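Local atomic coordinates of TATA-binding protein (Sulfolobus acidocaldarius, PDB entry 1MP9), a protein that probably binds the TATA box of archaeal promoters as a general factor for transcription by RNA polymerase. Residues K89-K93 and Y94-L98; Y31-E34 and R35-N39; F179-L182 and V183-C187. One frame throughout, in Å; residues are numbered along the deposited sequence.

Interaction 1 of 3, residues K89-K93 and Y94-L98; sequences KTLKK and YGMQL
Lys93 and Tyr94 leave the end of helix 77-93 side by side, with the aliphatic stem of the lysine laid over one face of the tyrosine ring. Lys93 CG sits above the middle of that face, 4.0 Å from the centroid of the Tyr94 ring and only 9° off its normal, a CH-pi contact. Because this CG is anti to the backbone N (chi1 162°) and the next two torsions are also extended, the chain follows the ring outward until Lys93 CE lies 3.2 Å from Tyr94 OH; the one bend comes at the last torsion.

Thr90 meets the same ring differently. Thr90 CG2 lies at the edge, in the plane of the ring, 3.8 Å from Tyr94 CD2, while the hydroxyl OG1 turns back up the helix to bond Arg86 O. A chain over the face and a methyl at the rim together probably limit how far the tyrosine ring can swing.

Beyond the helix end the chain doubles back in a Schellman motif. Gly95 N bonds Lys92 O at 2.9 Å, and Met96 N bonds Leu91 O at 3.2 Å. Gly95 has a positive phi, and a side chain there would run into the carbonyl oxygen of Tyr94. The reversal brings Met96 across Leu91: Met96 SD rests 3.6 Å from Leu91 CB and equally close to Leu91 CD1, reached from a CG held in the crowded position between N and C (chi1 77°).

Around this turn, Thr90 and Leu91 pack on Phe52 of strand 50-54, Tyr94 touches Val37 and Pro38 just past helix 30-36, and Met96 touches Leu24 and Gln26 in the loop between strand 12-23 and helix 30-36.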
ATOM      1  N   LYS A  89      31.338 -17.500   0.466  1.00 39.48           N
ATOM      2  CA  LYS A  89      32.781 -17.704   0.353  1.00 41.01           C
ATOM      3  C   LYS A  89      33.458 -17.217   1.641  1.00 40.56           C
ATOM      4  O   LYS A  89      34.266 -17.932   2.250  1.00 37.98           O
ATOM      5  CB  LYS A  89      33.340 -16.941  -0.855  1.00 42.58           C
ATOM      6  CG  LYS A  89      34.764 -17.357  -1.252  1.00 45.36           C
ATOM      7  CD  LYS A  89      35.273 -16.653  -2.523  1.00 47.68           C
ATOM      8  CE  LYS A  89      36.623 -17.246  -2.970  1.00 49.37           C
ATOM      9  NZ  LYS A  89      37.209 -16.688  -4.242  1.00 51.01           N
ATOM     10  N   THR A  90      33.103 -16.009   2.067  1.00 39.90           N
ATOM     11  CA  THR A  90      33.689 -15.436   3.286  1.00 39.25           C
ATOM     12  C   THR A  90      33.372 -16.244   4.539  1.00 38.72           C
ATOM     13  O   THR A  90      34.275 -16.606   5.302  1.00 37.44           O
ATOM     14  CB  THR A  90      33.216 -14.005   3.509  1.00 39.23           C
ATOM     15  OG1 THR A  90      33.499 -13.237   2.345  1.00 38.57           O
ATOM     16  CG2 THR A  90      33.941 -13.373   4.693  1.00 40.09           C
ATOM     17  N   LEU A  91      32.094 -16.522   4.767  1.00 37.76           N
ATOM     18  CA  LEU A  91      31.731 -17.304   5.934  1.00 37.71           C
ATOM     19  C   LEU A  91      32.581 -18.577   5.943  1.00 39.12           C
ATOM     20  O   LEU A  91      33.026 -19.035   7.002  1.00 38.06           O
ATOM     21  CB  LEU A  91      30.252 -17.666   5.907  1.00 37.24           C
ATOM     22  CG  LEU A  91      29.334 -16.453   5.875  1.00 36.65           C
ATOM     23  CD1 LEU A  91      27.902 -16.925   5.958  1.00 36.40           C
ATOM     24  CD2 LEU A  91      29.684 -15.500   7.025  1.00 37.39           C
ATOM     25  N   LYS A  92      32.809 -19.131   4.755  1.00 39.10           N
ATOM     26  CA  LYS A  92      33.619 -20.338   4.632  1.00 40.90           C
ATOM     27  C   LYS A  92      35.069 -20.022   5.000  1.00 40.87           C
ATOM     28  O   LYS A  92      35.647 -20.688   5.842  1.00 40.48           O
ATOM     29  CB  LYS A  92      33.557 -20.907   3.198  1.00 40.61           C
ATOM     30  CG  LYS A  92      32.234 -21.578   2.820  1.00 40.82           C
ATOM     31  CD  LYS A  92      32.390 -22.481   1.601  1.00 43.87           C
ATOM     32  CE  LYS A  92      33.070 -21.769   0.429  1.00 46.00           C
ATOM     33  NZ  LYS A  92      33.349 -22.647  -0.775  1.00 48.07           N
ATOM     34  N   LYS A  93      35.645 -19.000   4.374  1.00 41.37           N
ATOM     35  CA  LYS A  93      37.016 -18.623   4.658  1.00 42.42           C
ATOM     36  C   LYS A  93      37.266 -18.465   6.153  1.00 43.71           C
ATOM     37  O   LYS A  93      38.399 -18.598   6.618  1.00 43.92           O
ATOM     38  CB  LYS A  93      37.371 -17.319   3.945  1.00 43.07           C
ATOM     39  CG  LYS A  93      38.600 -16.602   4.502  1.00 43.95           C
ATOM     40  CD  LYS A  93      38.971 -15.447   3.583  1.00 46.15           C
ATOM     41  CE  LYS A  93      39.797 -14.356   4.270  1.00 47.67           C
ATOM     42  NZ  LYS A  93      41.121 -14.822   4.781  1.00 50.55           N
ATOM     43  N   TYR A  94      36.222 -18.190   6.920  1.00 43.24           N
ATOM     44  CA  TYR A  94      36.422 -18.030   8.347  1.00 42.57           C
ATOM     45  C   TYR A  94      35.790 -19.083   9.242  1.00 42.70           C
ATOM     46  O   TYR A  94      35.523 -18.822  10.414  1.00 42.22           O
ATOM     47  CB  TYR A  94      35.979 -16.643   8.775  1.00 42.12           C
ATOM     48  CG  TYR A  94      36.862 -15.549   8.231  1.00 41.55           C
ATOM     49  CD1 TYR A  94      38.167 -15.382   8.702  1.00 41.96           C
ATOM     50  CD2 TYR A  94      36.393 -14.666   7.262  1.00 42.12           C
ATOM     51  CE1 TYR A  94      38.981 -14.356   8.221  1.00 41.40           C
ATOM     52  CE2 TYR A  94      37.197 -13.635   6.774  1.00 42.11           C
ATOM     53  CZ  TYR A  94      38.486 -13.486   7.262  1.00 43.37           C
ATOM     54  OH  TYR A  94      39.256 -12.434   6.822  1.00 44.61           O
ATOM     55  N   GLY A  95      35.514 -20.268   8.712  1.00 43.54           N
ATOM     56  CA  GLY A  95      34.998 -21.284   9.611  1.00 45.26           C
ATOM     57  C   GLY A  95      33.756 -22.132   9.443  1.00 47.17           C
ATOM     58  O   GLY A  95      33.734 -23.256   9.952  1.00 47.16           O
ATOM     59  N   MET A  96      32.712 -21.647   8.776  1.00 48.65           N
ATOM     60  CA  MET A  96      31.527 -22.491   8.680  1.00 50.49           C
ATOM     61  C   MET A  96      31.609 -23.457   7.517  1.00 51.12           C
ATOM     62  O   MET A  96      32.240 -23.177   6.502  1.00 49.09           O
ATOM     63  CB  MET A  96      30.236 -21.651   8.594  1.00 51.76           C
ATOM     64  CG  MET A  96      29.946 -21.014   7.260  1.00 52.29           C
ATOM     65  SD  MET A  96      28.273 -20.312   7.246  1.00 54.29           S
ATOM     66  CE  MET A  96      27.338 -21.746   6.923  1.00 53.65           C
ATOM     67  N   GLN A  97      30.975 -24.609   7.687  1.00 53.71           N
ATOM     68  CA  GLN A  97      30.977 -25.631   6.656  1.00 56.29           C
ATOM     69  C   GLN A  97      29.572 -25.782   6.120  1.00 57.52           C
ATOM     70  O   GLN A  97      28.603 -25.530   6.838  1.00 58.08           O
ATOM     71  CB  GLN A  97      31.434 -26.976   7.229  1.00 57.92           C
ATOM     72  CG  GLN A  97      32.750 -26.937   7.993  1.00 59.72           C
ATOM     73  CD  GLN A  97      33.888 -26.319   7.195  1.00 61.14           C
ATOM     74  OE1 GLN A  97      33.775 -25.134   6.820  1.00 62.59           O
ATOM     75  NE2 GLN A  97      34.905 -27.012   6.947  1.00 62.49           N
ATOM     76  N   LEU A  98      29.465 -26.187   4.855  1.00 57.96           N
ATOM     77  CA  LEU A  98      28.168 -26.398   4.234  1.00 58.49           C
ATOM     78  C   LEU A  98      28.055 -27.859   3.794  1.00 59.59           C
ATOM     79  O   LEU A  98      28.956 -28.397   3.138  1.00 59.81           O
ATOM     80  CB  LEU A  98      27.988 -25.466   3.036  1.00 58.35           C
ATOM     81  CG  LEU A  98      27.519 -24.046   3.373  1.00 58.88           C
ATOM     82  CD1 LEU A  98      28.580 -23.328   4.201  1.00 60.17           C
ATOM     83  CD2 LEU A  98      27.241 -23.287   2.097  1.00 58.82           C
TER

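Interaction 2 of 3, residues Y31-E34 and R35-N39; sequences YAME and RSVPN
Met33 and Val37 meet across the last turn of helix 30-36, a short helix within the first of the two TBP repeats, and Val37 is where the chain leaves helical geometry. The bond that closes the turn runs from Val37 N to Met33 O, at 2.7 Å and nearly straight. Before it come two more of the i to i+4 series, Ser36 N to Ala32 O at 2.9 Å and Arg35 N to Tyr31 O at 3.2 Å.

The side chains of Met33 and Val37 lie alongside each other and point the same way. Met33 CG, anti to its own N (chi1 -176°), touches Val37 CG2 at 3.8 Å. Both residues are buried: Met33 reaches Leu28 and Leu50, and Val37 reaches Phe52, so this flank of the helix packs against strand 50-54.

Glu34 and Arg35 make the polar flank. Glu34 bends at its second torsion (chi2 -80°), which curls the carboxylate back and brings Glu34 OE1 to 3.7 Å from Arg35 CG. Arg35 CG also lies 3.4 Å from Tyr31 O. The charged ends do not meet: Glu34 OE1 and Arg35 NH1 stay 5.6 Å apart, and the two flat groups are turned 75° against each other. Glu34 further touches Tyr42 and Leu50. Replacing Glu34 by an alanine is likely to leave Arg35 without this nearby opposite charge and to open a gap beside Arg35 CG, Tyr42 and Leu50.

With no direct bond between carboxylate and guanidinium, any attraction between them is probably a weak one acting over a distance. What holds the turn is therefore probably its backbone bonds together with the apolar contact of Met33 and Val37.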
ATOM      1  N   TYR A  31      27.827 -15.525  18.202  1.00 22.30           N
ATOM      2  CA  TYR A  31      28.910 -14.914  18.976  1.00 22.90           C
ATOM      3  C   TYR A  31      30.229 -15.357  18.354  1.00 21.88           C
ATOM      4  O   TYR A  31      31.159 -14.561  18.118  1.00 19.15           O
ATOM      5  CB  TYR A  31      28.869 -15.366  20.445  1.00 23.95           C
ATOM      6  CG  TYR A  31      27.661 -14.885  21.235  1.00 25.21           C
ATOM      7  CD1 TYR A  31      26.593 -15.733  21.477  1.00 24.99           C
ATOM      8  CD2 TYR A  31      27.608 -13.578  21.763  1.00 25.70           C
ATOM      9  CE1 TYR A  31      25.488 -15.305  22.224  1.00 26.83           C
ATOM     10  CE2 TYR A  31      26.507 -13.143  22.522  1.00 26.05           C
ATOM     11  CZ  TYR A  31      25.463 -14.017  22.742  1.00 25.99           C
ATOM     12  OH  TYR A  31      24.400 -13.646  23.506  1.00 26.49           O
ATOM     13  N   ALA A  32      30.313 -16.652  18.096  1.00 23.16           N
ATOM     14  CA  ALA A  32      31.524 -17.227  17.500  1.00 24.80           C
ATOM     15  C   ALA A  32      31.764 -16.640  16.116  1.00 24.95           C
ATOM     16  O   ALA A  32      32.893 -16.285  15.775  1.00 26.37           O
ATOM     17  CB  ALA A  32      31.395 -18.782  17.413  1.00 24.07           C
ATOM     18  N   MET A  33      30.696 -16.491  15.334  1.00 25.36           N
ATOM     19  CA  MET A  33      30.850 -15.959  13.984  1.00 25.75           C
ATOM     20  C   MET A  33      31.325 -14.516  13.992  1.00 25.91           C
ATOM     21  O   MET A  33      32.203 -14.150  13.217  1.00 23.47           O
ATOM     22  CB  MET A  33      29.537 -16.086  13.197  1.00 26.37           C
ATOM     23  CG  MET A  33      29.655 -15.645  11.755  1.00 27.64           C
ATOM     24  SD  MET A  33      28.096 -15.813  10.879  1.00 28.89           S
ATOM     25  CE  MET A  33      27.984 -17.548  10.537  1.00 30.40           C
ATOM     26  N   GLU A  34      30.763 -13.694  14.877  1.00 28.01           N
ATOM     27  CA  GLU A  34      31.169 -12.287  14.967  1.00 28.36           C
ATOM     28  C   GLU A  34      32.660 -12.185  15.271  1.00 31.23           C
ATOM     29  O   GLU A  34      33.369 -11.352  14.693  1.00 32.18           O
ATOM     30  CB  GLU A  34      30.385 -11.587  16.070  1.00 28.73           C
ATOM     31  CG  GLU A  34      30.588 -10.090  16.159  1.00 29.58           C
ATOM     32  CD  GLU A  34      31.866  -9.692  16.865  1.00 32.73           C
ATOM     33  OE1 GLU A  34      32.228 -10.334  17.882  1.00 34.82           O
ATOM     34  OE2 GLU A  34      32.507  -8.715  16.412  1.00 34.40           O
ATOM     35  N   ARG A  35      33.136 -13.026  16.187  1.00 32.39           N
ATOM     36  CA  ARG A  35      34.555 -13.011  16.543  1.00 35.46           C
ATOM     37  C   ARG A  35      35.409 -13.548  15.396  1.00 34.49           C
ATOM     38  O   ARG A  35      36.501 -13.040  15.146  1.00 35.41           O
ATOM     39  CB  ARG A  35      34.823 -13.841  17.823  1.00 37.33           C
ATOM     40  CG  ARG A  35      34.177 -13.285  19.104  1.00 39.78           C
ATOM     41  CD  ARG A  35      34.564 -14.110  20.353  1.00 42.81           C
ATOM     42  NE  ARG A  35      36.002 -14.049  20.593  1.00 43.59           N
ATOM     43  CZ  ARG A  35      36.606 -13.053  21.233  1.00 45.14           C
ATOM     44  NH1 ARG A  35      35.896 -12.039  21.715  1.00 44.13           N
ATOM     45  NH2 ARG A  35      37.930 -13.050  21.358  1.00 46.28           N
ATOM     46  N   SER A  36      34.914 -14.564  14.695  1.00 34.48           N
ATOM     47  CA  SER A  36      35.680 -15.142  13.598  1.00 35.30           C
ATOM     48  C   SER A  36      35.739 -14.297  12.339  1.00 35.21           C
ATOM     49  O   SER A  36      36.801 -14.157  11.728  1.00 36.75           O
ATOM     50  CB  SER A  36      35.141 -16.521  13.233  1.00 36.37           C
ATOM     51  OG  SER A  36      35.483 -17.448  14.236  1.00 40.22           O
ATOM     52  N   VAL A  37      34.601 -13.744  11.940  1.00 33.52           N
ATOM     53  CA  VAL A  37      34.528 -12.927  10.735  1.00 33.24           C
ATOM     54  C   VAL A  37      34.790 -11.467  11.069  1.00 32.82           C
ATOM     55  O   VAL A  37      34.161 -10.886  11.942  1.00 33.21           O
ATOM     56  CB  VAL A  37      33.132 -13.033  10.064  1.00 31.75           C
ATOM     57  CG1 VAL A  37      33.107 -12.253   8.763  1.00 30.72           C
ATOM     58  CG2 VAL A  37      32.775 -14.495   9.832  1.00 31.33           C
ATOM     59  N   PRO A  38      35.730 -10.850  10.364  1.00 34.32           N
ATOM     60  CA  PRO A  38      36.035  -9.450  10.628  1.00 34.36           C
ATOM     61  C   PRO A  38      34.944  -8.480  10.198  1.00 35.53           C
ATOM     62  O   PRO A  38      34.185  -8.730   9.251  1.00 34.95           O
ATOM     63  CB  PRO A  38      37.329  -9.234   9.848  1.00 34.31           C
ATOM     64  CG  PRO A  38      37.150 -10.096   8.666  1.00 35.69           C
ATOM     65  CD  PRO A  38      36.522 -11.370   9.232  1.00 34.50           C
ATOM     66  N   ASN A  39      34.875  -7.377  10.927  1.00 36.20           N
ATOM     67  CA  ASN A  39      33.953  -6.296  10.648  1.00 38.22           C
ATOM     68  C   ASN A  39      32.470  -6.615  10.461  1.00 37.38           C
ATOM     69  O   ASN A  39      31.832  -6.075   9.554  1.00 39.15           O
ATOM     70  CB  ASN A  39      34.473  -5.512   9.437  1.00 40.85           C
ATOM     71  CG  ASN A  39      35.914  -5.024   9.635  1.00 44.24           C
ATOM     72  OD1 ASN A  39      36.203  -4.193  10.517  1.00 45.38           O
ATOM     73  ND2 ASN A  39      36.824  -5.554   8.830  1.00 45.35           N
TER

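Interaction 3 of 3, residues F179-L182 and V183-C187; sequences FDKL and VELDC
Val183 presses one methyl onto the ring of Phe179, one turn back along helix 168-184. Val183 CG2 lies over the face, 3.8 Å from the centroid of the Phe179 ring and shifted toward the rim by CZ, in a CH-pi contact. The methyl gets there because CG2 is anti to the carbonyl carbon of Val183, on the side of its backbone N. The ring also meets Tyr9 edge-to-face and touches Ile7, which makes this the tighter side of the contact.

Leu182 carries the packing on to the chain after the helix, with Leu182 CD2 4.1 Å from Cys187 CB, and it also touches Ala124 of helix 121-127. Here the helix ends in a Schellman motif: Asp186 takes a positive phi (55°), Cys187 N reaches back to Leu182 O at 2.9 Å, and Asp186 N to Val183 O at 2.8 Å. Just before it, Leu185 N still makes a regular helical bond to Lys181 O.

The other flank is looser. Lys181 and Glu184 cross obliquely, and their salt bridge is long, 3.7 Å from Lys181 NZ to Glu184 OE1. Glu184 OE1 lies nearer the lysine's stem, 3.3 Å from Lys181 CD. Glu184 is exposed, while Lys181 CG leans on Leu185 CD1, and Leu185 itself touches Leu127 and Leu128.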
ATOM      1  N   PHE A 179      -1.898  -0.265 -16.181  1.00 20.31           N
ATOM      2  CA  PHE A 179      -1.816   0.694 -17.282  1.00 20.12           C
ATOM      3  C   PHE A 179      -3.028   0.488 -18.202  1.00 20.11           C
ATOM      4  O   PHE A 179      -3.728   1.422 -18.550  1.00 19.75           O
ATOM      5  CB  PHE A 179      -0.534   0.481 -18.116  1.00 20.78           C
ATOM      6  CG  PHE A 179      -0.517   1.286 -19.409  1.00 23.37           C
ATOM      7  CD1 PHE A 179      -0.242   2.652 -19.388  1.00 23.92           C
ATOM      8  CD2 PHE A 179      -0.774   0.676 -20.635  1.00 22.63           C
ATOM      9  CE1 PHE A 179      -0.221   3.417 -20.596  1.00 26.15           C
ATOM     10  CE2 PHE A 179      -0.752   1.425 -21.844  1.00 25.51           C
ATOM     11  CZ  PHE A 179      -0.471   2.806 -21.810  1.00 22.09           C
ATOM     12  N   ASP A 180      -3.249  -0.751 -18.618  1.00 20.95           N
ATOM     13  CA  ASP A 180      -4.366  -1.070 -19.497  1.00 21.15           C
ATOM     14  C   ASP A 180      -5.690  -0.712 -18.849  1.00 21.73           C
ATOM     15  O   ASP A 180      -6.583  -0.194 -19.512  1.00 22.91           O
ATOM     16  CB  ASP A 180      -4.346  -2.560 -19.830  1.00 23.48           C
ATOM     17  CG  ASP A 180      -3.226  -2.922 -20.768  1.00 24.05           C
ATOM     18  OD1 ASP A 180      -2.836  -4.118 -20.839  1.00 25.59           O
ATOM     19  OD2 ASP A 180      -2.727  -2.003 -21.441  1.00 25.07           O
ATOM     20  N   LYS A 181      -5.832  -0.968 -17.555  1.00 20.60           N
ATOM     21  CA  LYS A 181      -7.086  -0.613 -16.919  1.00 23.15           C
ATOM     22  C   LYS A 181      -7.229   0.925 -16.864  1.00 21.66           C
ATOM     23  O   LYS A 181      -8.308   1.462 -17.121  1.00 17.95           O
ATOM     24  CB  LYS A 181      -7.177  -1.227 -15.510  1.00 25.11           C
ATOM     25  CG  LYS A 181      -8.493  -0.900 -14.759  1.00 33.48           C
ATOM     26  CD  LYS A 181      -9.769  -1.376 -15.519  1.00 37.57           C
ATOM     27  CE  LYS A 181     -10.738  -2.083 -14.563  1.00 40.05           C
ATOM     28  NZ  LYS A 181     -12.119  -2.312 -15.142  1.00 44.94           N
ATOM     29  N   LEU A 182      -6.145   1.637 -16.551  1.00 19.95           N
ATOM     30  CA  LEU A 182      -6.252   3.085 -16.513  1.00 19.86           C
ATOM     31  C   LEU A 182      -6.618   3.654 -17.894  1.00 20.61           C
ATOM     32  O   LEU A 182      -7.394   4.611 -17.987  1.00 19.85           O
ATOM     33  CB  LEU A 182      -4.956   3.705 -15.973  1.00 18.76           C
ATOM     34  CG  LEU A 182      -4.729   3.393 -14.496  1.00 20.04           C
ATOM     35  CD1 LEU A 182      -3.255   3.711 -14.126  1.00 22.23           C
ATOM     36  CD2 LEU A 182      -5.721   4.176 -13.619  1.00 19.52           C
ATOM     37  N   VAL A 183      -6.087   3.063 -18.962  1.00 20.67           N
ATOM     38  CA  VAL A 183      -6.405   3.533 -20.331  1.00 22.07           C
ATOM     39  C   VAL A 183      -7.873   3.217 -20.602  1.00 22.35           C
ATOM     40  O   VAL A 183      -8.644   4.045 -21.100  1.00 21.71           O
ATOM     41  CB  VAL A 183      -5.527   2.796 -21.390  1.00 22.03           C
ATOM     42  CG1 VAL A 183      -6.032   3.065 -22.813  1.00 22.38           C
ATOM     43  CG2 VAL A 183      -4.058   3.267 -21.273  1.00 23.69           C
ATOM     44  N   GLU A 184      -8.270   2.011 -20.234  1.00 23.47           N
ATOM     45  CA  GLU A 184      -9.651   1.579 -20.444  1.00 24.92           C
ATOM     46  C   GLU A 184     -10.639   2.549 -19.776  1.00 24.85           C
ATOM     47  O   GLU A 184     -11.634   2.956 -20.384  1.00 24.87           O
ATOM     48  CB  GLU A 184      -9.797   0.161 -19.893  1.00 28.76           C
ATOM     49  CG  GLU A 184     -11.011  -0.595 -20.327  1.00 37.66           C
ATOM     50  CD  GLU A 184     -11.526  -1.467 -19.204  1.00 41.96           C
ATOM     51  OE1 GLU A 184     -10.702  -2.171 -18.570  1.00 46.55           O
ATOM     52  OE2 GLU A 184     -12.746  -1.436 -18.943  1.00 46.02           O
ATOM     53  N   LEU A 185     -10.348   2.948 -18.544  1.00 22.63           N
ATOM     54  CA  LEU A 185     -11.206   3.871 -17.797  1.00 20.86           C
ATOM     55  C   LEU A 185     -10.968   5.338 -18.201  1.00 21.25           C
ATOM     56  O   LEU A 185     -11.569   6.245 -17.627  1.00 19.69           O
ATOM     57  CB  LEU A 185     -10.960   3.713 -16.293  1.00 22.46           C
ATOM     58  CG  LEU A 185     -11.246   2.322 -15.676  1.00 23.87           C
ATOM     59  CD1 LEU A 185     -10.646   2.254 -14.274  1.00 22.20           C
ATOM     60  CD2 LEU A 185     -12.793   2.065 -15.638  1.00 24.50           C
ATOM     61  N   ASP A 186     -10.128   5.561 -19.207  1.00 20.61           N
ATOM     62  CA  ASP A 186      -9.838   6.927 -19.667  1.00 22.12           C
ATOM     63  C   ASP A 186      -9.336   7.832 -18.518  1.00 20.41           C
ATOM     64  O   ASP A 186      -9.837   8.944 -18.291  1.00 16.59           O
ATOM     65  CB  ASP A 186     -11.080   7.550 -20.307  1.00 24.67           C
ATOM     66  CG  ASP A 186     -10.777   8.896 -20.965  1.00 27.98           C
ATOM     67  OD1 ASP A 186      -9.625   9.142 -21.369  1.00 30.08           O
ATOM     68  OD2 ASP A 186     -11.696   9.709 -21.087  1.00 31.84           O
ATOM     69  N   CYS A 187      -8.322   7.340 -17.815  1.00 19.60           N
ATOM     70  CA  CYS A 187      -7.737   8.045 -16.688  1.00 20.30           C
ATOM     71  C   CYS A 187      -6.299   8.497 -16.916  1.00 20.49           C
ATOM     72  O   CYS A 187      -5.619   8.895 -15.962  1.00 22.10           O
ATOM     73  CB  CYS A 187      -7.791   7.136 -15.452  1.00 21.38           C
ATOM     74  SG  CYS A 187      -9.462   6.961 -14.731  1.00 19.71           S
TER

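Along the chain the order is interaction 2, interaction 1, interaction 3. The first two are neighbours, with centres about 11 Å apart: the turn ending helix 77-93 touches the turn ending helix 30-36, and the two helix ends lie against the same strand 50-54. Interaction 3 lies on the opposite side of the chain's centre, about 52 and 54 Å from interactions 1 and 2, centre to centre, where helix 168-184 ends beside helix 121-127. The contacts thus mark the two far ends of the TBP saddle, whose continuous antiparallel sheet spans both repeats and, in this family, receives TATA DNA on its concave face.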